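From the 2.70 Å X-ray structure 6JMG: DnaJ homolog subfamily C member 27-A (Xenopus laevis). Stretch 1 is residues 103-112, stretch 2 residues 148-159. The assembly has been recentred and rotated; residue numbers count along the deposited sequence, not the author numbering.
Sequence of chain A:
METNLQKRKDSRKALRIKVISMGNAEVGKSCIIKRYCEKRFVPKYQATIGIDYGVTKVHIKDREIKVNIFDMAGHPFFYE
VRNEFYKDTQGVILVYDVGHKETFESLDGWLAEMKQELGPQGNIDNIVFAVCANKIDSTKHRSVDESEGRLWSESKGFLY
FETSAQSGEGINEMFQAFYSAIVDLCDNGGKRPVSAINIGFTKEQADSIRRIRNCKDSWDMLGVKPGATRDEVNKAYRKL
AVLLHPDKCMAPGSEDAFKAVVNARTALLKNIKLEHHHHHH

Stretch 1, residues 103-112: TFESLDGWLA
Stretch 2 (148-159) EGRLWSESKGFL

Residues 103-112 and 148-159 of one chain pack as two nearly parallel helical segments. The axes of helix 107-112 and helix 148-154 cross at -19° and approach no closer than 12.8 Å, a wide spacing, bridged here by Trp152, Phe104 and Leu111. Register is set by three CA-CA pairs: Phe104 to Gly149 at 7.8 Å, Leu107 to Trp152 at 9.4 Å and Leu111 to Lys156 at 10.8 Å, so the backbones diverge toward their C-terminal ends. Stretch 1 is helical at 103-105 and again from 107, with Leu107 N donating a hydrogen bond to Phe104 O at 3.1 Å. Stretch 2 has a type I turn from Glu154 to Gly157, where phi/psi of 83/12 at Gly157 would jam a CB against the preceding carbonyl.

The principal bump is Trp152, which loses 108 Å² to the other stretch. Its CB points toward stretch 1, and chi1 -178° (t) with chi2 97° places the indole in a hollow formed by Phe104, Leu107, Asp108 and Leu111. Leu107 (chi1 m, chi2 t) covers one face: its CD1 lies 4.2 Å from the six-membered ring centroid of Trp152, 21° off the normal, while its CB is 3.6 Å from Trp152 CZ2. Leu111, also m,t, brings CD1 to 3.7 Å from Trp152 CH2. At the indole edge, Asp108 (chi1 m) accepts two weak hydrogen bonds: Trp152 NE1 lies 3.3 Å from Asp108 OD1 and 3.4 Å from Asp108 OD2, with N-H...O angles of 145° and 159°.

Phe104 is the complementary bump. Its CB points sideways, but chi1 172° (t) and chi2 76° carry the ring across to stretch 2. Its edge is directed at the face of Trp152, with 5.5 Å between the Phe104 ring and indole five-membered ring centroids and planes at 66°. Phe104 CZ reaches Trp152 CB at 3.9 Å, and Phe104 CE1 lies 3.7 Å from Gly149 CA. An ideal CB on Gly149 would stand 4.0 Å from Phe104 CE1, at ordinary contact distance, so this contact does not itself call for glycine. The Glu148 side chain (t,t) borders this ring, its OE1 3.7 Å from Phe104 CE2.

The same Leu111 CD1 sits where the indole, Lys156 and Phe158 meet, 3.8 Å from Phe158 CE2 near the plane of that ring (Phe158 chi1 -58°, chi2 -19°) and 3.9 Å from Lys156 CD. The lysine folds back along its own stretch, chi1 to chi4 m, t, t, p, so that Lys156 NZ donates to Trp152 O at 2.7 Å.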

# COMPACT_ATOMS: atom_id res chain seq x y z
N THR A 103 2.62 0.83 19.48
CA THR A 103 1.61 0.74 18.42
C THR A 103 2.13 1.31 17.10
O THR A 103 1.72 0.86 16.03
CB THR A 103 0.31 1.47 18.81
OG1 THR A 103 0.47 2.89 18.75
CG2 THR A 103 -0.16 1.06 20.19
N PHE A 104 3.04 2.29 17.16
CA PHE A 104 3.64 2.78 15.93
C PHE A 104 4.64 1.77 15.37
O PHE A 104 4.65 1.50 14.17
CB PHE A 104 4.32 4.13 16.19
CG PHE A 104 5.14 4.62 15.03
CD1 PHE A 104 4.51 5.16 13.92
CD2 PHE A 104 6.51 4.53 15.04
CE1 PHE A 104 5.26 5.61 12.83
CE2 PHE A 104 7.25 4.97 13.96
CZ PHE A 104 6.62 5.52 12.85
N GLU A 105 5.45 1.18 16.24
CA GLU A 105 6.41 0.19 15.78
C GLU A 105 5.72 -1.02 15.17
O GLU A 105 6.24 -1.61 14.21
CB GLU A 105 7.32 -0.23 16.92
CG GLU A 105 8.48 0.72 17.15
CD GLU A 105 9.00 0.64 18.56
OE1 GLU A 105 8.35 -0.06 19.37
OE2 GLU A 105 10.03 1.28 18.86
N SER A 106 4.53 -1.35 15.65
CA SER A 106 3.86 -2.54 15.15
C SER A 106 3.33 -2.36 13.73
O SER A 106 2.86 -3.33 13.13
CB SER A 106 2.75 -2.97 16.11
OG SER A 106 1.49 -2.53 15.67
N LEU A 107 3.45 -1.17 13.14
CA LEU A 107 2.78 -0.94 11.86
C LEU A 107 3.45 -1.71 10.73
O LEU A 107 2.76 -2.07 9.77
CB LEU A 107 2.78 0.55 11.52
CG LEU A 107 1.89 1.45 12.36
CD1 LEU A 107 2.00 2.87 11.86
CD2 LEU A 107 0.44 0.99 12.30
N ASP A 108 4.76 -1.96 10.82
CA ASP A 108 5.41 -2.80 9.82
C ASP A 108 4.82 -4.20 9.83
O ASP A 108 4.59 -4.80 8.77
CB ASP A 108 6.92 -2.83 10.04
CG ASP A 108 7.64 -1.57 9.52
OD1 ASP A 108 7.47 -1.23 8.33
OD2 ASP A 108 8.38 -0.92 10.30
N GLY A 109 4.52 -4.72 11.03
CA GLY A 109 3.89 -6.03 11.13
C GLY A 109 2.49 -6.06 10.52
O GLY A 109 2.09 -7.05 9.91
N TRP A 110 1.73 -4.97 10.68
CA TRP A 110 0.41 -4.90 10.05
C TRP A 110 0.53 -4.96 8.54
O TRP A 110 -0.23 -5.68 7.88
CB TRP A 110 -0.34 -3.63 10.49
CG TRP A 110 -0.98 -3.81 11.84
CD1 TRP A 110 -0.48 -3.41 13.05
CD2 TRP A 110 -2.21 -4.49 12.12
NE1 TRP A 110 -1.33 -3.78 14.07
CE2 TRP A 110 -2.40 -4.44 13.53
CE3 TRP A 110 -3.18 -5.12 11.33
CZ2 TRP A 110 -3.51 -5.01 14.15
CZ3 TRP A 110 -4.29 -5.67 11.95
CH2 TRP A 110 -4.45 -5.60 13.34
N LEU A 111 1.47 -4.22 7.96
CA LEU A 111 1.67 -4.29 6.52
C LEU A 111 2.06 -5.71 6.10
O LEU A 111 1.55 -6.23 5.10
CB LEU A 111 2.75 -3.30 6.08
CG LEU A 111 2.36 -1.83 6.18
CD1 LEU A 111 3.41 -0.95 5.55
CD2 LEU A 111 1.03 -1.61 5.52
N ALA A 112 2.92 -6.36 6.88
CA ALA A 112 3.32 -7.72 6.56
C ALA A 112 2.13 -8.66 6.59
O ALA A 112 1.98 -9.53 5.72
CB ALA A 112 4.40 -8.19 7.55
N GLU A 148 8.57 11.43 12.48
CA GLU A 148 8.78 9.99 12.36
C GLU A 148 7.60 9.30 11.67
O GLU A 148 7.79 8.45 10.79
CB GLU A 148 9.01 9.40 13.75
CG GLU A 148 9.51 7.97 13.75
CD GLU A 148 9.91 7.49 15.12
OE1 GLU A 148 10.47 6.37 15.19
OE2 GLU A 148 9.68 8.23 16.10
N GLY A 149 6.38 9.63 12.08
CA GLY A 149 5.21 9.02 11.45
C GLY A 149 4.99 9.51 10.03
O GLY A 149 4.66 8.73 9.13
N ARG A 150 5.19 10.81 9.80
CA ARG A 150 5.04 11.31 8.44
C ARG A 150 6.07 10.67 7.53
O ARG A 150 5.77 10.33 6.38
CB ARG A 150 5.15 12.84 8.40
CG ARG A 150 4.72 13.40 7.06
CD ARG A 150 4.79 14.91 7.00
NE ARG A 150 3.74 15.57 7.76
CZ ARG A 150 2.47 15.67 7.38
NH1 ARG A 150 2.07 15.12 6.22
NH2 ARG A 150 1.59 16.29 8.16
N LEU A 151 7.28 10.45 8.04
CA LEU A 151 8.32 9.86 7.20
C LEU A 151 8.02 8.40 6.91
O LEU A 151 8.18 7.94 5.78
CB LEU A 151 9.68 9.98 7.88
CG LEU A 151 10.79 9.38 7.02
CD1 LEU A 151 11.00 10.25 5.80
CD2 LEU A 151 12.06 9.19 7.78
N TRP A 152 7.57 7.66 7.92
CA TRP A 152 7.25 6.26 7.69
C TRP A 152 6.10 6.13 6.71
O TRP A 152 6.14 5.30 5.80
CB TRP A 152 6.93 5.59 9.01
CG TRP A 152 6.65 4.14 8.94
CD1 TRP A 152 7.52 3.14 9.17
CD2 TRP A 152 5.38 3.53 8.65
NE1 TRP A 152 6.89 1.92 9.04
CE2 TRP A 152 5.57 2.13 8.72
CE3 TRP A 152 4.10 4.02 8.35
CZ2 TRP A 152 4.54 1.22 8.49
CZ3 TRP A 152 3.08 3.11 8.11
CH2 TRP A 152 3.31 1.72 8.18
N SER A 153 5.11 7.01 6.85
CA SER A 153 3.94 6.97 5.98
C SER A 153 4.27 7.49 4.58
O SER A 153 4.03 6.80 3.58
CB SER A 153 2.82 7.80 6.61
OG SER A 153 2.60 7.40 7.95
N GLU A 154 4.77 8.72 4.49
CA GLU A 154 4.91 9.34 3.18
C GLU A 154 5.95 8.62 2.33
O GLU A 154 5.80 8.56 1.10
CB GLU A 154 5.24 10.83 3.33
CG GLU A 154 4.06 11.65 3.84
CD GLU A 154 4.29 13.16 3.79
OE1 GLU A 154 5.43 13.59 3.50
OE2 GLU A 154 3.32 13.92 4.03
N SER A 155 6.98 8.05 2.95
CA SER A 155 7.97 7.28 2.20
C SER A 155 7.37 6.05 1.54
O SER A 155 8.01 5.46 0.65
CB SER A 155 9.14 6.86 3.10
OG SER A 155 8.75 5.83 4.00
N LYS A 156 6.19 5.60 1.96
CA LYS A 156 5.57 4.42 1.37
C LYS A 156 4.46 4.79 0.42
O LYS A 156 3.76 3.90 -0.07
CB LYS A 156 5.05 3.48 2.47
CG LYS A 156 6.19 2.85 3.29
CD LYS A 156 5.67 1.95 4.38
CE LYS A 156 6.68 1.72 5.52
NZ LYS A 156 7.43 2.93 5.94
N GLY A 157 4.27 6.07 0.14
CA GLY A 157 3.14 6.48 -0.67
C GLY A 157 1.84 6.63 0.08
O GLY A 157 0.79 6.75 -0.56
N PHE A 158 1.87 6.62 1.40
CA PHE A 158 0.67 6.73 2.21
C PHE A 158 0.35 8.20 2.51
O PHE A 158 1.21 9.07 2.47
CB PHE A 158 0.85 5.98 3.53
CG PHE A 158 1.17 4.51 3.38
CD1 PHE A 158 0.92 3.84 2.19
CD2 PHE A 158 1.72 3.80 4.45
CE1 PHE A 158 1.20 2.47 2.07
CE2 PHE A 158 2.02 2.43 4.35
CZ PHE A 158 1.76 1.77 3.16
N LEU A 159 -0.91 8.46 2.82
CA LEU A 159 -1.29 9.74 3.39
C LEU A 159 -1.05 9.70 4.89
O LEU A 159 -1.13 8.64 5.52
CB LEU A 159 -2.76 10.06 3.11
CG LEU A 159 -3.16 10.03 1.64
CD1 LEU A 159 -4.62 10.39 1.47
CD2 LEU A 159 -2.28 11.01 0.89